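Side-chain contacts in NADH kinase POS5, mitochondrial (PDB 3AFO), which phosphorylates NADH and NAD(+) with ATP, preferring NADH twofold, and is a key source of the cellular reductant NADPH: residues E57-V60 and E61-H65; T64-H67 and E68-E72. All coordinates share one frame; numbering follows the deposited sequence.

Contact 1: residues E57-V60 and E61-H65; sequences EAMV and EFITH
Helix 53-69 is the crossover helix of a beta-alpha-beta unit, and here one of its middle turns carries Val60 and Met59 onto Thr64 and Ile63. The Val60 carbonyl oxygen is gripped twice by Thr64. The backbone N of Thr64 gives the usual i to i+4 bond to it. The hydroxyl gives a second one, with Thr64 OG1 2.8 Å from Val60 O. The two donors come from opposite faces of the carbonyl plane, and OG1 lies well above that plane, 37° out of it. The torsion explains the reach: OG1 is anti to the carbonyl carbon of Thr64 (chi1 -63°), which swings it back toward the preceding turn. Thr64 CB also packs against the same oxygen. A valine here has no hydroxyl to offer, and Val60 O would probably lose the second of the two bonds that Thr64 gives it.

The unit runs from strand 43-48 through this helix to strand 74-76, in the parallel sheet of the N-terminal domain. Met59 and Ile63 sit on the side facing that sheet. They lie side by side and point the same way, in an apolar contact with Met59 CG 3.6 Å from Ile63 CD1. Ile63 CG1 lies 3.2 Å from Met59 O, so its branch runs close along the helix backbone. Both side chains touch Ile46 of strand 43-48 and Ile85 of helix 79-86. Phe62 keeps its CB 3.3 Å from Ala58 O, while its ring leads away from that turn; its side chain also touches Ile46.

Backbone bonds tie the turns together. Ile63 N to Met59 O is the straightest of them, at 170°. On the outer side, Glu61 CB lies 3.4 Å from Glu57 O.

Contact 2: residues T64-H67 and E68-E72; sequences THLH and ESYPE
His65 and Tyr70 meet in an offset edge-to-face pair. The edge of the Tyr70 ring is turned toward the face of the His65 ring, with the planes at 83° and the centroids 5.8 Å apart. Tyr70 CE2 makes the nearest approach, 3.8 Å from His65 NE2. The imidazole gets there because its CG is anti to the backbone N (chi1 172°), which sends the ring forward along the helix. One water joins the polar ends of the pair. It lies in the plane of both rings, 2.6 Å from His65 NE2 and equally far from Tyr70 OH. A second water, 2.7 Å from His65 ND1, also bonds Ser69 OG and donates to Glu68 OE1. Both imidazole nitrogens therefore have a water partner, which is likely to limit the ring's rotation.

Thr64 and Glu68 run side by side, pointing the same way, with Thr64 CG2 3.4 Å from Glu68 OE2. A methyl of Leu66, CD2, makes an apolar contact with Tyr70 CD2 at 4.1 Å. The last turn closes with Tyr70 N bonded to Leu66 O at 2.8 Å, and Tyr70 is the first residue to leave helical geometry. Around this helix end, Tyr70 packs edge-to-face on Phe165 of helix 161-169. Leu66 touches that same Phe165 and Val75 of strand 74-76, while His67 ND1 is hydrogen-bonded to ND1 of His101 on strand 101-105.

How the contacts relate
Contacts 1 and 2 follow each other along helix 53-69, with centres about 10 Å apart, and share Thr64 and His65. Contact 1 lies in the middle of the helix and is partly buried. Contact 2 is a surface contact at the C-terminal end, where the chain turns toward strand 74-76. Together they cover most of the crossover between strands 43-48 and 74-76, neighbours in the parallel sheet of the N-terminal domain. Helix 161-169 touches both contacts, while helix 79-86 packs on contact 1. The two contacts thus set one helix against its sheet and its neighbouring helices within the N-terminal domain.

Contact 1: residues E57-V60 and E61-H65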
ATOM      1  N   GLU A  57       3.054  11.357 -40.680  1.00 27.10           N
ATOM      2  CA  GLU A  57       1.896  11.384 -41.567  1.00 27.25           C
ATOM      3  C   GLU A  57       0.834  12.361 -41.091  1.00 26.95           C
ATOM      4  O   GLU A  57       0.274  13.114 -41.894  1.00 26.48           O
ATOM      5  CB  GLU A  57       1.297   9.984 -41.711  1.00 27.73           C
ATOM      6  CG  GLU A  57       2.111   9.066 -42.639  1.00 31.23           C
ATOM      7  CD  GLU A  57       1.751   7.595 -42.488  1.00 35.38           C
ATOM      8  OE1 GLU A  57       0.586   7.288 -42.144  1.00 37.68           O
ATOM      9  OE2 GLU A  57       2.643   6.743 -42.709  1.00 38.35           O
ATOM     10  N   ALA A  58       0.561  12.341 -39.786  1.00 26.19           N
ATOM     11  CA  ALA A  58      -0.423  13.241 -39.181  1.00 26.14           C
ATOM     12  C   ALA A  58       0.007  14.700 -39.289  1.00 26.04           C
ATOM     13  O   ALA A  58      -0.827  15.570 -39.551  1.00 26.21           O
ATOM     14  CB  ALA A  58      -0.668  12.871 -37.723  1.00 25.83           C
ATOM     15  N   MET A  59       1.299  14.964 -39.093  1.00 25.73           N
ATOM     16  CA  MET A  59       1.821  16.329 -39.195  1.00 26.07           C
ATOM     17  C   MET A  59       1.607  16.901 -40.604  1.00 26.21           C
ATOM     18  O   MET A  59       1.104  18.013 -40.763  1.00 26.18           O
ATOM     19  CB  MET A  59       3.299  16.372 -38.827  1.00 26.04           C
ATOM     20  CG  MET A  59       3.903  17.766 -38.892  1.00 25.92           C
ATOM     21  SD  MET A  59       5.628  17.770 -38.432  1.00 27.70           S
ATOM     22  CE  MET A  59       5.433  18.159 -36.689  1.00 26.19           C
ATOM     23  N   VAL A  60       1.977  16.124 -41.615  1.00 26.11           N
ATOM     24  CA  VAL A  60       1.792  16.534 -43.006  1.00 26.25           C
ATOM     25  C   VAL A  60       0.314  16.777 -43.306  1.00 26.58           C
ATOM     26  O   VAL A  60      -0.048  17.789 -43.916  1.00 26.79           O
ATOM     27  CB  VAL A  60       2.430  15.506 -43.974  1.00 26.23           C
ATOM     28  CG1 VAL A  60       2.107  15.827 -45.437  1.00 26.32           C
ATOM     29  CG2 VAL A  60       3.926  15.473 -43.761  1.00 25.96           C
ATOM     30  N   GLU A  61      -0.543  15.867 -42.843  1.00 26.80           N
ATOM     31  CA  GLU A  61      -1.986  15.979 -43.040  1.00 26.84           C
ATOM     32  C   GLU A  61      -2.577  17.188 -42.303  1.00 26.42           C
ATOM     33  O   GLU A  61      -3.486  17.864 -42.813  1.00 26.01           O
ATOM     34  CB  GLU A  61      -2.665  14.675 -42.606  1.00 27.46           C
ATOM     35  CG  GLU A  61      -4.153  14.583 -42.895  1.00 30.82           C
ATOM     36  CD  GLU A  61      -4.783  13.292 -42.358  1.00 34.98           C
ATOM     37  OE1 GLU A  61      -4.052  12.304 -42.124  1.00 37.06           O
ATOM     38  OE2 GLU A  61      -6.018  13.268 -42.168  1.00 37.93           O
ATOM     39  N   PHE A  62      -2.064  17.471 -41.109  1.00 25.37           N
ATOM     40  CA  PHE A  62      -2.570  18.597 -40.346  1.00 25.18           C
ATOM     41  C   PHE A  62      -2.176  19.929 -40.993  1.00 24.94           C
ATOM     42  O   PHE A  62      -3.009  20.815 -41.149  1.00 24.98           O
ATOM     43  CB  PHE A  62      -2.089  18.533 -38.892  1.00 25.13           C
ATOM     44  CG  PHE A  62      -2.719  19.559 -38.008  1.00 25.13           C
ATOM     45  CD1 PHE A  62      -4.092  19.568 -37.804  1.00 24.95           C
ATOM     46  CD2 PHE A  62      -1.939  20.511 -37.364  1.00 24.75           C
ATOM     47  CE1 PHE A  62      -4.695  20.532 -36.966  1.00 25.28           C
ATOM     48  CE2 PHE A  62      -2.529  21.466 -36.532  1.00 24.93           C
ATOM     49  CZ  PHE A  62      -3.909  21.476 -36.340  1.00 23.83           C
ATOM     50  N   ILE A  63      -0.907  20.043 -41.368  1.00 24.94           N
ATOM     51  CA  ILE A  63      -0.356  21.231 -42.018  1.00 25.07           C
ATOM     52  C   ILE A  63      -1.040  21.511 -43.364  1.00 25.50           C
ATOM     53  O   ILE A  63      -1.319  22.670 -43.696  1.00 26.06           O
ATOM     54  CB  ILE A  63       1.168  21.089 -42.206  1.00 24.55           C
ATOM     55  CG1 ILE A  63       1.866  21.076 -40.838  1.00 23.37           C
ATOM     56  CG2 ILE A  63       1.725  22.213 -43.098  1.00 25.07           C
ATOM     57  CD1 ILE A  63       3.334  20.709 -40.876  1.00 20.69           C
ATOM     58  N   THR A  64      -1.297  20.445 -44.125  1.00 25.86           N
ATOM     59  CA  THR A  64      -2.063  20.520 -45.379  1.00 25.76           C
ATOM     60  C   THR A  64      -3.445  21.135 -45.122  1.00 26.27           C
ATOM     61  O   THR A  64      -3.846  22.088 -45.803  1.00 25.86           O
ATOM     62  CB  THR A  64      -2.134  19.131 -46.085  1.00 25.72           C
ATOM     63  OG1 THR A  64      -0.812  18.723 -46.454  1.00 24.33           O
ATOM     64  CG2 THR A  64      -3.006  19.159 -47.357  1.00 26.28           C
ATOM     65  N   HIS A  65      -4.145  20.626 -44.108  1.00 26.14           N
ATOM     66  CA  HIS A  65      -5.428  21.187 -43.704  1.00 26.85           C
ATOM     67  C   HIS A  65      -5.365  22.678 -43.329  1.00 26.82           C
ATOM     68  O   HIS A  65      -6.219  23.456 -43.747  1.00 27.37           O
ATOM     69  CB  HIS A  65      -6.042  20.371 -42.559  1.00 26.76           C
ATOM     70  CG  HIS A  65      -7.268  20.992 -41.970  1.00 27.84           C
ATOM     71  ND1 HIS A  65      -8.436  21.157 -42.683  1.00 28.17           N
ATOM     72  CD2 HIS A  65      -7.512  21.479 -40.729  1.00 27.27           C
ATOM     73  CE1 HIS A  65      -9.345  21.724 -41.909  1.00 28.33           C
ATOM     74  NE2 HIS A  65      -8.810  21.926 -40.718  1.00 27.79           N
TER

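Contact 2: residues T64-H67 and E68-E72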
ATOM      1  N   THR A  64      -1.297  20.445 -44.125  1.00 25.86           N
ATOM      2  CA  THR A  64      -2.063  20.520 -45.379  1.00 25.76           C
ATOM      3  C   THR A  64      -3.445  21.135 -45.122  1.00 26.27           C
ATOM      4  O   THR A  64      -3.846  22.088 -45.803  1.00 25.86           O
ATOM      5  CB  THR A  64      -2.134  19.131 -46.085  1.00 25.72           C
ATOM      6  OG1 THR A  64      -0.812  18.723 -46.454  1.00 24.33           O
ATOM      7  CG2 THR A  64      -3.006  19.159 -47.357  1.00 26.28           C
ATOM      8  N   HIS A  65      -4.145  20.626 -44.108  1.00 26.14           N
ATOM      9  CA  HIS A  65      -5.428  21.187 -43.704  1.00 26.85           C
ATOM     10  C   HIS A  65      -5.365  22.678 -43.329  1.00 26.82           C
ATOM     11  O   HIS A  65      -6.219  23.456 -43.747  1.00 27.37           O
ATOM     12  CB  HIS A  65      -6.042  20.371 -42.559  1.00 26.76           C
ATOM     13  CG  HIS A  65      -7.268  20.992 -41.970  1.00 27.84           C
ATOM     14  ND1 HIS A  65      -8.436  21.157 -42.683  1.00 28.17           N
ATOM     15  CD2 HIS A  65      -7.512  21.479 -40.729  1.00 27.27           C
ATOM     16  CE1 HIS A  65      -9.345  21.724 -41.909  1.00 28.33           C
ATOM     17  NE2 HIS A  65      -8.810  21.926 -40.718  1.00 27.79           N
ATOM     18  N   LEU A  66      -4.373  23.069 -42.534  1.00 26.75           N
ATOM     19  CA  LEU A  66      -4.221  24.474 -42.145  1.00 26.88           C
ATOM     20  C   LEU A  66      -3.994  25.367 -43.371  1.00 27.00           C
ATOM     21  O   LEU A  66      -4.613  26.426 -43.510  1.00 26.42           O
ATOM     22  CB  LEU A  66      -3.073  24.644 -41.142  1.00 26.31           C
ATOM     23  CG  LEU A  66      -3.223  23.878 -39.815  1.00 26.37           C
ATOM     24  CD1 LEU A  66      -2.006  24.075 -38.935  1.00 23.33           C
ATOM     25  CD2 LEU A  66      -4.514  24.299 -39.097  1.00 24.04           C
ATOM     26  N   HIS A  67      -3.115  24.911 -44.259  1.00 27.82           N
ATOM     27  CA  HIS A  67      -2.773  25.658 -45.464  1.00 28.34           C
ATOM     28  C   HIS A  67      -3.930  25.740 -46.443  1.00 29.40           C
ATOM     29  O   HIS A  67      -4.066  26.731 -47.151  1.00 30.06           O
ATOM     30  CB  HIS A  67      -1.552  25.061 -46.144  1.00 27.74           C
ATOM     31  CG  HIS A  67      -0.268  25.359 -45.443  1.00 25.96           C
ATOM     32  ND1 HIS A  67       0.914  24.736 -45.768  1.00 22.40           N
ATOM     33  CD2 HIS A  67       0.021  26.210 -44.428  1.00 23.71           C
ATOM     34  CE1 HIS A  67       1.881  25.197 -44.996  1.00 22.61           C
ATOM     35  NE2 HIS A  67       1.364  26.090 -44.170  1.00 22.26           N
ATOM     36  N   GLU A  68      -4.747  24.697 -46.488  1.00 30.44           N
ATOM     37  CA  GLU A  68      -5.947  24.708 -47.318  1.00 31.73           C
ATOM     38  C   GLU A  68      -7.046  25.602 -46.735  1.00 31.69           C
ATOM     39  O   GLU A  68      -7.663  26.365 -47.465  1.00 31.28           O
ATOM     40  CB  GLU A  68      -6.484  23.290 -47.534  1.00 32.04           C
ATOM     41  CG  GLU A  68      -5.723  22.477 -48.586  1.00 35.69           C
ATOM     42  CD  GLU A  68      -6.164  21.015 -48.656  1.00 38.76           C
ATOM     43  OE1 GLU A  68      -7.160  20.642 -47.998  1.00 40.26           O
ATOM     44  OE2 GLU A  68      -5.506  20.231 -49.377  1.00 40.91           O
ATOM     45  N   SER A  69      -7.269  25.528 -45.422  1.00 31.79           N
ATOM     46  CA  SER A  69      -8.489  26.102 -44.831  1.00 32.01           C
ATOM     47  C   SER A  69      -8.327  27.419 -44.084  1.00 31.64           C
ATOM     48  O   SER A  69      -9.309  28.140 -43.903  1.00 31.99           O
ATOM     49  CB  SER A  69      -9.170  25.090 -43.913  1.00 31.99           C
ATOM     50  OG  SER A  69      -9.848  24.111 -44.667  1.00 34.19           O
ATOM     51  N   TYR A  70      -7.112  27.705 -43.625  1.00 31.38           N
ATOM     52  CA  TYR A  70      -6.820  28.907 -42.848  1.00 31.12           C
ATOM     53  C   TYR A  70      -5.617  29.666 -43.428  1.00 31.11           C
ATOM     54  O   TYR A  70      -4.505  29.523 -42.930  1.00 30.62           O
ATOM     55  CB  TYR A  70      -6.555  28.540 -41.376  1.00 30.91           C
ATOM     56  CG  TYR A  70      -7.684  27.774 -40.749  1.00 30.67           C
ATOM     57  CD1 TYR A  70      -8.764  28.441 -40.165  1.00 30.22           C
ATOM     58  CD2 TYR A  70      -7.692  26.380 -40.757  1.00 30.63           C
ATOM     59  CE1 TYR A  70      -9.815  27.743 -39.608  1.00 30.16           C
ATOM     60  CE2 TYR A  70      -8.743  25.667 -40.199  1.00 29.68           C
ATOM     61  CZ  TYR A  70      -9.798  26.355 -39.627  1.00 30.44           C
ATOM     62  OH  TYR A  70     -10.840  25.654 -39.069  1.00 30.92           O
ATOM     63  N   PRO A  71      -5.838  30.484 -44.483  1.00 31.55           N
ATOM     64  CA  PRO A  71      -4.733  31.246 -45.086  1.00 31.58           C
ATOM     65  C   PRO A  71      -3.943  32.105 -44.095  1.00 31.52           C
ATOM     66  O   PRO A  71      -2.739  32.256 -44.253  1.00 31.57           O
ATOM     67  CB  PRO A  71      -5.422  32.147 -46.127  1.00 31.65           C
ATOM     68  CG  PRO A  71      -6.872  31.832 -46.085  1.00 31.89           C
ATOM     69  CD  PRO A  71      -7.077  30.586 -45.277  1.00 31.63           C
ATOM     70  N   GLU A  72      -4.612  32.648 -43.081  1.00 32.12           N
ATOM     71  CA  GLU A  72      -3.945  33.497 -42.080  1.00 32.73           C
ATOM     72  C   GLU A  72      -2.949  32.742 -41.173  1.00 32.06           C
ATOM     73  O   GLU A  72      -2.113  33.363 -40.498  1.00 32.14           O
ATOM     74  CB  GLU A  72      -4.991  34.248 -41.234  1.00 33.09           C
ATOM     75  CG  GLU A  72      -5.678  33.412 -40.126  1.00 36.07           C
ATOM     76  CD  GLU A  72      -6.897  32.616 -40.602  1.00 38.79           C
ATOM     77  OE1 GLU A  72      -6.990  32.262 -41.803  1.00 40.35           O
ATOM     78  OE2 GLU A  72      -7.771  32.340 -39.755  1.00 40.31           O
TER
HETATM   79  O   HOH W   1     -10.382  23.097 -38.959  1.00 31.39           O
HETATM   80  O   HOH W   2      -8.661  21.564 -45.352  1.00 49.64           O